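Local coordinates for protein BIM1 (Saccharomyces cerevisiae, PDB 2QJX) that binds microtubules, with an affinity for their plus ends, this chain being its calponin-homology domain, at residues A37-I42 against E100-L105; S45-L50 against Q73-R78. All blocks are in the same frame, centred on the assembly; numbering follows the deposited sequence.

Contact 1: A37-I42 against E100-L105; sequences AAYCQI and EFLQWL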
ATOM      1  N   ALA A  37      -1.671  -4.157   2.778  1.00  9.53           N
ATOM      2  CA  ALA A  37      -1.819  -3.114   3.788  1.00 10.68           C
ATOM      3  C   ALA A  37      -1.031  -1.840   3.444  1.00 10.17           C
ATOM      4  O   ALA A  37      -1.577  -0.731   3.478  1.00 12.12           O
ATOM      5  CB  ALA A  37      -1.392  -3.655   5.150  1.00  9.10           C
ATOM      6  N   ALA A  38       0.248  -1.995   3.117  1.00  9.11           N
ATOM      7  CA  ALA A  38       1.081  -0.847   2.770  1.00 11.81           C
ATOM      8  C   ALA A  38       0.538  -0.118   1.543  1.00 12.88           C
ATOM      9  O   ALA A  38       0.541   1.113   1.497  1.00 12.58           O
ATOM     10  CB  ALA A  38       2.525  -1.297   2.520  1.00 13.10           C
ATOM     11  N   TYR A  39       0.077  -0.872   0.546  1.00 11.64           N
ATOM     12  CA  TYR A  39      -0.475  -0.267  -0.666  1.00 13.36           C
ATOM     13  C   TYR A  39      -1.637   0.652  -0.301  1.00 12.95           C
ATOM     14  O   TYR A  39      -1.742   1.776  -0.803  1.00 12.16           O
ATOM     15  CB  TYR A  39      -0.967  -1.354  -1.628  1.00 13.77           C
ATOM     16  CG  TYR A  39       0.121  -2.260  -2.161  1.00 13.06           C
ATOM     17  CD1 TYR A  39      -0.183  -3.540  -2.624  1.00 14.52           C
ATOM     18  CD2 TYR A  39       1.453  -1.844  -2.202  1.00 11.24           C
ATOM     19  CE1 TYR A  39       0.812  -4.387  -3.108  1.00 12.19           C
ATOM     20  CE2 TYR A  39       2.457  -2.681  -2.690  1.00 10.83           C
ATOM     21  CZ  TYR A  39       2.129  -3.951  -3.138  1.00 11.37           C
ATOM     22  OH  TYR A  39       3.119  -4.790  -3.601  1.00 13.19           O
ATOM     23  N   CYS A  40      -2.517   0.165   0.568  1.00 12.35           N
ATOM     24  CA  CYS A  40      -3.660   0.954   1.005  1.00 12.69           C
ATOM     25  C   CYS A  40      -3.204   2.250   1.650  1.00 12.78           C
ATOM     26  O   CYS A  40      -3.731   3.315   1.341  1.00 12.70           O
ATOM     27  CB  CYS A  40      -4.503   0.186   2.029  1.00 11.31           C
ATOM     28  SG  CYS A  40      -5.563  -1.089   1.330  1.00 12.72           S
ATOM     29  N   GLN A  41      -2.236   2.164   2.560  1.00 11.31           N
ATOM     30  CA  GLN A  41      -1.787   3.373   3.233  1.00 12.22           C
ATOM     31  C   GLN A  41      -1.027   4.340   2.342  1.00 13.89           C
ATOM     32  O   GLN A  41      -1.023   5.543   2.603  1.00 14.94           O
ATOM     33  CB  GLN A  41      -0.966   3.057   4.485  1.00 11.92           C
ATOM     34  CG  GLN A  41      -0.615   4.334   5.250  1.00 11.70           C
ATOM     35  CD  GLN A  41      -0.357   4.115   6.716  1.00 11.94           C
ATOM     36  OE1 GLN A  41       0.246   3.117   7.110  1.00 11.10           O
ATOM     37  NE2 GLN A  41      -0.795   5.061   7.539  1.00 11.00           N
ATOM     38  N   ILE A  42      -0.372   3.842   1.299  1.00 13.30           N
ATOM     39  CA  ILE A  42       0.311   4.764   0.399  1.00 14.48           C
ATOM     40  C   ILE A  42      -0.798   5.601  -0.238  1.00 13.97           C
ATOM     41  O   ILE A  42      -0.682   6.823  -0.369  1.00 13.22           O
ATOM     42  CB  ILE A  42       1.090   4.035  -0.711  1.00 15.33           C
ATOM     43  CG1 ILE A  42       2.312   3.340  -0.111  1.00 15.53           C
ATOM     44  CG2 ILE A  42       1.538   5.032  -1.776  1.00 16.62           C
ATOM     45  CD1 ILE A  42       3.158   2.616  -1.131  1.00 16.34           C
ATOM     46  N   GLU A 100       6.867  -4.617  -9.052  1.00 14.42           N
ATOM     47  CA  GLU A 100       6.305  -3.785 -10.112  1.00 16.47           C
ATOM     48  C   GLU A 100       5.181  -2.872  -9.638  1.00 15.90           C
ATOM     49  O   GLU A 100       5.106  -1.715 -10.043  1.00 14.35           O
ATOM     50  CB  GLU A 100       5.796  -4.664 -11.261  1.00 18.96           C
ATOM     51  CG  GLU A 100       6.907  -5.333 -12.059  1.00 22.51           C
ATOM     52  CD  GLU A 100       6.377  -6.256 -13.146  1.00 25.91           C
ATOM     53  OE1 GLU A 100       5.398  -5.881 -13.826  1.00 28.05           O
ATOM     54  OE2 GLU A 100       6.950  -7.351 -13.328  1.00 26.28           O
ATOM     55  N   PHE A 101       4.307  -3.386  -8.780  1.00 15.48           N
ATOM     56  CA  PHE A 101       3.201  -2.573  -8.289  1.00 15.66           C
ATOM     57  C   PHE A 101       3.723  -1.457  -7.385  1.00 14.31           C
ATOM     58  O   PHE A 101       3.257  -0.318  -7.462  1.00 17.15           O
ATOM     59  CB  PHE A 101       2.191  -3.449  -7.534  1.00 16.01           C
ATOM     60  CG  PHE A 101       0.866  -2.782  -7.307  1.00 18.96           C
ATOM     61  CD1 PHE A 101       0.055  -2.435  -8.384  1.00 19.43           C
ATOM     62  CD2 PHE A 101       0.434  -2.482  -6.020  1.00 18.65           C
ATOM     63  CE1 PHE A 101      -1.170  -1.798  -8.183  1.00 21.29           C
ATOM     64  CE2 PHE A 101      -0.788  -1.845  -5.808  1.00 20.41           C
ATOM     65  CZ  PHE A 101      -1.591  -1.502  -6.895  1.00 19.27           C
ATOM     66  N   LEU A 102       4.692  -1.778  -6.533  1.00 15.15           N
ATOM     67  CA  LEU A 102       5.260  -0.774  -5.639  1.00 15.32           C
ATOM     68  C   LEU A 102       5.979   0.304  -6.448  1.00 16.15           C
ATOM     69  O   LEU A 102       5.943   1.485  -6.092  1.00 15.08           O
ATOM     70  CB  LEU A 102       6.232  -1.417  -4.649  1.00 15.94           C
ATOM     71  CG  LEU A 102       6.831  -0.480  -3.598  1.00 17.00           C
ATOM     72  CD1 LEU A 102       5.714   0.150  -2.764  1.00 17.17           C
ATOM     73  CD2 LEU A 102       7.791  -1.255  -2.707  1.00 18.46           C
ATOM     74  N   GLN A 103       6.636  -0.096  -7.536  1.00 15.97           N
ATOM     75  CA  GLN A 103       7.328   0.877  -8.375  1.00 17.97           C
ATOM     76  C   GLN A 103       6.312   1.868  -8.922  1.00 19.00           C
ATOM     77  O   GLN A 103       6.545   3.074  -8.893  1.00 17.89           O
ATOM     78  CB  GLN A 103       8.056   0.194  -9.536  1.00 19.15           C
ATOM     79  CG  GLN A 103       9.171  -0.746  -9.102  1.00 21.24           C
ATOM     80  CD  GLN A 103       9.846  -1.432 -10.277  1.00 21.85           C
ATOM     81  OE1 GLN A 103       9.182  -1.910 -11.195  1.00 22.61           O
ATOM     82  NE2 GLN A 103      11.171  -1.498 -10.243  1.00 23.98           N
ATOM     83  N   TRP A 104       5.182   1.369  -9.413  1.00 17.98           N
ATOM     84  CA  TRP A 104       4.158   2.262  -9.946  1.00 18.81           C
ATOM     85  C   TRP A 104       3.567   3.144  -8.846  1.00 17.45           C
ATOM     86  O   TRP A 104       3.328   4.336  -9.055  1.00 17.71           O
ATOM     87  CB  TRP A 104       3.022   1.481 -10.606  1.00 18.95           C
ATOM     88  CG  TRP A 104       1.919   2.390 -11.090  1.00 19.50           C
ATOM     89  CD1 TRP A 104       1.859   3.046 -12.289  1.00 19.57           C
ATOM     90  CD2 TRP A 104       0.756   2.796 -10.353  1.00 19.01           C
ATOM     91  NE1 TRP A 104       0.732   3.833 -12.344  1.00 19.90           N
ATOM     92  CE2 TRP A 104       0.038   3.701 -11.169  1.00 21.12           C
ATOM     93  CE3 TRP A 104       0.253   2.484  -9.083  1.00 21.19           C
ATOM     94  CZ2 TRP A 104      -1.160   4.300 -10.754  1.00 21.38           C
ATOM     95  CZ3 TRP A 104      -0.941   3.083  -8.669  1.00 20.96           C
ATOM     96  CH2 TRP A 104      -1.631   3.979  -9.506  1.00 21.62           C
ATOM     97  N   LEU A 105       3.317   2.560  -7.678  1.00 16.02           N
ATOM     98  CA  LEU A 105       2.753   3.332  -6.580  1.00 16.67           C
ATOM     99  C   LEU A 105       3.653   4.497  -6.202  1.00 16.92           C
ATOM    100  O   LEU A 105       3.175   5.613  -5.967  1.00 15.40           O
ATOM    101  CB  LEU A 105       2.517   2.436  -5.361  1.00 18.16           C
ATOM    102  CG  LEU A 105       1.258   1.572  -5.442  1.00 18.58           C
ATOM    103  CD1 LEU A 105       1.242   0.568  -4.303  1.00 19.77           C
ATOM    104  CD2 LEU A 105       0.029   2.463  -5.372  1.00 19.53           C
TER

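Contact 2: S45-L50 against Q73-R78; sequences SIYGDL and QSCFSR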
ATOM      1  N   SER A  45      -2.018   8.230   2.137  1.00 13.90           N
ATOM      2  CA  SER A  45      -1.152   9.407   2.258  1.00 15.06           C
ATOM      3  C   SER A  45      -1.452  10.417   1.143  1.00 14.87           C
ATOM      4  O   SER A  45      -1.295  11.627   1.324  1.00 13.76           O
ATOM      5  CB  SER A  45       0.328   9.004   2.204  1.00 12.73           C
ATOM      6  OG  SER A  45       0.695   8.529   0.921  1.00 15.69           O
ATOM      7  N   ILE A  46      -1.900   9.914  -0.004  1.00 15.49           N
ATOM      8  CA  ILE A  46      -2.222  10.769  -1.144  1.00 15.65           C
ATOM      9  C   ILE A  46      -3.656  11.310  -1.134  1.00 18.20           C
ATOM     10  O   ILE A  46      -3.880  12.501  -1.374  1.00 19.24           O
ATOM     11  CB  ILE A  46      -2.035  10.022  -2.483  1.00 16.81           C
ATOM     12  CG1 ILE A  46      -0.601   9.497  -2.603  1.00 13.59           C
ATOM     13  CG2 ILE A  46      -2.360  10.963  -3.641  1.00 17.28           C
ATOM     14  CD1 ILE A  46      -0.377   8.599  -3.812  1.00 13.69           C
ATOM     15  N   TYR A  47      -4.625  10.439  -0.864  1.00 16.51           N
ATOM     16  CA  TYR A  47      -6.027  10.847  -0.875  1.00 17.29           C
ATOM     17  C   TYR A  47      -6.663  11.079   0.486  1.00 18.49           C
ATOM     18  O   TYR A  47      -7.617  11.846   0.606  1.00 19.05           O
ATOM     19  CB  TYR A  47      -6.850   9.836  -1.669  1.00 17.11           C
ATOM     20  CG  TYR A  47      -6.362   9.691  -3.091  1.00 18.12           C
ATOM     21  CD1 TYR A  47      -5.401   8.735  -3.427  1.00 16.22           C
ATOM     22  CD2 TYR A  47      -6.811  10.553  -4.090  1.00 17.12           C
ATOM     23  CE1 TYR A  47      -4.902   8.645  -4.720  1.00 20.02           C
ATOM     24  CE2 TYR A  47      -6.315  10.472  -5.385  1.00 19.70           C
ATOM     25  CZ  TYR A  47      -5.360   9.520  -5.694  1.00 20.04           C
ATOM     26  OH  TYR A  47      -4.845   9.457  -6.965  1.00 21.46           O
ATOM     27  N   GLY A  48      -6.143  10.399   1.499  1.00 18.04           N
ATOM     28  CA  GLY A  48      -6.642  10.552   2.851  1.00 18.48           C
ATOM     29  C   GLY A  48      -8.082  10.171   3.124  1.00 16.99           C
ATOM     30  O   GLY A  48      -8.654  10.640   4.106  1.00 17.01           O
ATOM     31  N   ASP A  49      -8.679   9.334   2.279  1.00 16.50           N
ATOM     32  CA  ASP A  49     -10.064   8.933   2.502  1.00 16.89           C
ATOM     33  C   ASP A  49     -10.230   7.416   2.563  1.00 16.19           C
ATOM     34  O   ASP A  49     -11.322   6.894   2.358  1.00 16.18           O
ATOM     35  CB  ASP A  49     -10.988   9.535   1.427  1.00 16.75           C
ATOM     36  CG  ASP A  49     -10.760   8.952   0.042  1.00 16.24           C
ATOM     37  OD1 ASP A  49      -9.786   8.197  -0.155  1.00 17.63           O
ATOM     38  OD2 ASP A  49     -11.569   9.257  -0.859  1.00 16.35           O
ATOM     39  N   LEU A  50      -9.133   6.720   2.852  1.00 16.26           N
ATOM     40  CA  LEU A  50      -9.139   5.267   2.973  1.00 15.06           C
ATOM     41  C   LEU A  50      -9.659   4.879   4.356  1.00 13.91           C
ATOM     42  O   LEU A  50      -9.419   5.582   5.337  1.00 13.58           O
ATOM     43  CB  LEU A  50      -7.722   4.711   2.807  1.00 16.35           C
ATOM     44  CG  LEU A  50      -7.102   4.560   1.417  1.00 16.87           C
ATOM     45  CD1 LEU A  50      -7.720   3.349   0.739  1.00 18.96           C
ATOM     46  CD2 LEU A  50      -7.298   5.830   0.590  1.00 15.33           C
ATOM     47  N   GLN A  73      -8.874  -1.637  -4.197  1.00 14.17           N
ATOM     48  CA  GLN A  73      -9.602  -1.564  -5.453  1.00 16.76           C
ATOM     49  C   GLN A  73     -10.699  -0.510  -5.398  1.00 15.80           C
ATOM     50  O   GLN A  73     -10.918   0.206  -6.372  1.00 15.45           O
ATOM     51  CB  GLN A  73     -10.189  -2.934  -5.809  1.00 19.98           C
ATOM     52  CG  GLN A  73      -9.170  -3.862  -6.460  1.00 24.84           C
ATOM     53  CD  GLN A  73      -9.707  -5.258  -6.701  1.00 29.36           C
ATOM     54  OE1 GLN A  73      -9.503  -5.837  -7.769  1.00 31.67           O
ATOM     55  NE2 GLN A  73     -10.384  -5.814  -5.703  1.00 31.12           N
ATOM     56  N   SER A  74     -11.380  -0.416  -4.257  1.00 14.63           N
ATOM     57  CA  SER A  74     -12.445   0.565  -4.084  1.00 15.32           C
ATOM     58  C   SER A  74     -11.891   1.978  -4.163  1.00 15.37           C
ATOM     59  O   SER A  74     -12.548   2.880  -4.683  1.00 15.48           O
ATOM     60  CB  SER A  74     -13.148   0.354  -2.743  1.00 16.74           C
ATOM     61  OG  SER A  74     -13.937  -0.818  -2.800  1.00 19.29           O
ATOM     62  N   CYS A  75     -10.683   2.168  -3.640  1.00 14.39           N
ATOM     63  CA  CYS A  75     -10.033   3.471  -3.691  1.00 15.35           C
ATOM     64  C   CYS A  75      -9.759   3.839  -5.148  1.00 15.42           C
ATOM     65  O   CYS A  75     -10.043   4.962  -5.576  1.00 15.17           O
ATOM     66  CB  CYS A  75      -8.716   3.444  -2.910  1.00 15.66           C
ATOM     67  SG  CYS A  75      -7.769   4.976  -2.999  1.00 18.60           S
ATOM     68  N   PHE A  76      -9.205   2.900  -5.914  1.00 14.97           N
ATOM     69  CA  PHE A  76      -8.926   3.167  -7.323  1.00 15.28           C
ATOM     70  C   PHE A  76     -10.201   3.546  -8.073  1.00 15.66           C
ATOM     71  O   PHE A  76     -10.213   4.483  -8.878  1.00 16.81           O
ATOM     72  CB  PHE A  76      -8.300   1.937  -8.002  1.00 16.41           C
ATOM     73  CG  PHE A  76      -6.816   1.801  -7.787  1.00 16.61           C
ATOM     74  CD1 PHE A  76      -5.967   1.595  -8.870  1.00 18.54           C
ATOM     75  CD2 PHE A  76      -6.269   1.842  -6.510  1.00 16.25           C
ATOM     76  CE1 PHE A  76      -4.593   1.432  -8.687  1.00 19.89           C
ATOM     77  CE2 PHE A  76      -4.897   1.678  -6.313  1.00 17.01           C
ATOM     78  CZ  PHE A  76      -4.057   1.473  -7.402  1.00 18.37           C
ATOM     79  N   SER A  77     -11.269   2.804  -7.814  1.00 16.45           N
ATOM     80  CA  SER A  77     -12.550   3.049  -8.465  1.00 17.92           C
ATOM     81  C   SER A  77     -13.135   4.403  -8.066  1.00 18.64           C
ATOM     82  O   SER A  77     -13.565   5.183  -8.920  1.00 18.25           O
ATOM     83  CB  SER A  77     -13.530   1.929  -8.107  1.00 21.55           C
ATOM     84  OG  SER A  77     -14.822   2.183  -8.632  1.00 28.05           O
ATOM     85  N   ARG A  78     -13.139   4.679  -6.766  1.00 15.57           N
ATOM     86  CA  ARG A  78     -13.678   5.935  -6.251  1.00 16.78           C
ATOM     87  C   ARG A  78     -13.002   7.153  -6.882  1.00 15.61           C
ATOM     88  O   ARG A  78     -13.667   8.127  -7.245  1.00 15.22           O
ATOM     89  CB  ARG A  78     -13.520   5.980  -4.725  1.00 14.55           C
ATOM     90  CG  ARG A  78     -13.976   7.292  -4.083  1.00 15.48           C
ATOM     91  CD  ARG A  78     -14.069   7.213  -2.543  1.00 16.70           C
ATOM     92  NE  ARG A  78     -12.791   6.938  -1.882  1.00 15.60           N
ATOM     93  CZ  ARG A  78     -12.363   5.724  -1.541  1.00 15.23           C
ATOM     94  NH1 ARG A  78     -13.108   4.656  -1.794  1.00 13.35           N
ATOM     95  NH2 ARG A  78     -11.190   5.574  -0.937  1.00 15.36           N
TER

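Contact 1: A37-I42 against E100-L105
The Y39 ring of helix 37-47 takes the edge of the F101 ring of helix 95-112 on one of its faces, a T-shaped aromatic pair. The ring centroids lie 4.8 Å apart with the planes turned 72° from each other. F101 CD2 stands over the centre of the tyrosine ring, 3.5 Å from Y39 CE1, while CE2 of the same phenylalanine settles near Y39 CG and CD1. CG of F101 is anti to the backbone N (chi1 -165°), which sets the root of the ring beside the carbonyl carbon.

The remaining contacts are apolar, made by leucine and isoleucine methyl groups. L105 meets Y39 at about a right angle, and its CD1 approaches the tyrosine obliquely, coming within 3.2 Å of Y39 CD2, a tight fit for two carbons. The edge of the same ring faces L102, whose CD1 is 4.3 Å from Y39 CE2. I42, one turn further along, adds its CD1 tip: it touches L102 CD1 at 3.9 Å and L105 CD1 at 4.2 Å, so that the two leucines are shared between the tyrosine and the isoleucine.

No hydrogen bond joins the two segments. The polar end of Y39 is nevertheless satisfied, because its OH is hydrogen-bonded to OD1 of N98, just ahead of segment 100-105 on the same helix.

The two segments run nearly parallel, their axes 11° apart in direction and 11.2 Å apart at closest approach, a spacing bridged by large side chains. This is the buried interior of the all-helical calponin-homology fold. Helix 62-78 adds L72 against both Y39 and F101, and Y69 against Y39; helix 12-23 brings L19 to I42 and L15 to L102.

Contact 2: S45-L50 against Q73-R78
D49 and R78 reach toward each other tip to tip and form a salt bridge with two hydrogen bonds. Followed outward from CB, the R78 chain first meets the aspartate at CD, which lies 3.6 Å from D49 OD2. Beyond it the chain bends at chi3 (62°), which sets NE, and NE donates to that same OD2 at 2.8 Å. NH2 donates to D49 OD1 at 3.1 Å, the N-H...O angle being 169°. The grip is therefore side-on, one nitrogen to each oxygen. Both oxygens lie near the guanidinium plane, yet the nitrogens come from above the carboxylate, the two planes standing 67° apart. NH2 also has L50 CD2 beside it.

Next to the bridge, L50 packs on C75: CD2 lies 3.7 Å from C75 SG and CD1 lies 3.8 Å from C75 CB. The sulfur makes an oblique sulfur-aromatic contact with Y47 as well.

D49 OD1 has a second partner in NE2 of H79, whose ring stacks on Y47. An alanine in place of D49 would probably leave the R78 guanidinium without its charged mate and freer to swing, and H79 NE2 without this acceptor.

The contact joins the turn after helix 37-47 to the C-terminal end of helix 62-78. M43 of the former helix also touches C75, and Y47 OH is hydrogen-bonded to H108 of helix 95-112.

Overall arrangement
Both contacts draw on helix 37-47: contact 1 uses its first half, and contact 2 its last turn with the residues that follow. Along the chain, contact 2 is nested inside the loop closed by contact 1, in the order 37-42, 45-50, 73-78, 100-105. Their centres lie about 12 Å apart, contact 1 near the middle of the chain and contact 2 further out and only partly buried. They touch through F76, which packs on F101 and W104, and through L50, which packs on the backbone of C40. Helices 37-47, 62-78 and 95-112 are thus joined within one calponin-homology domain, the part of this microtubule-binding protein contained in this chain.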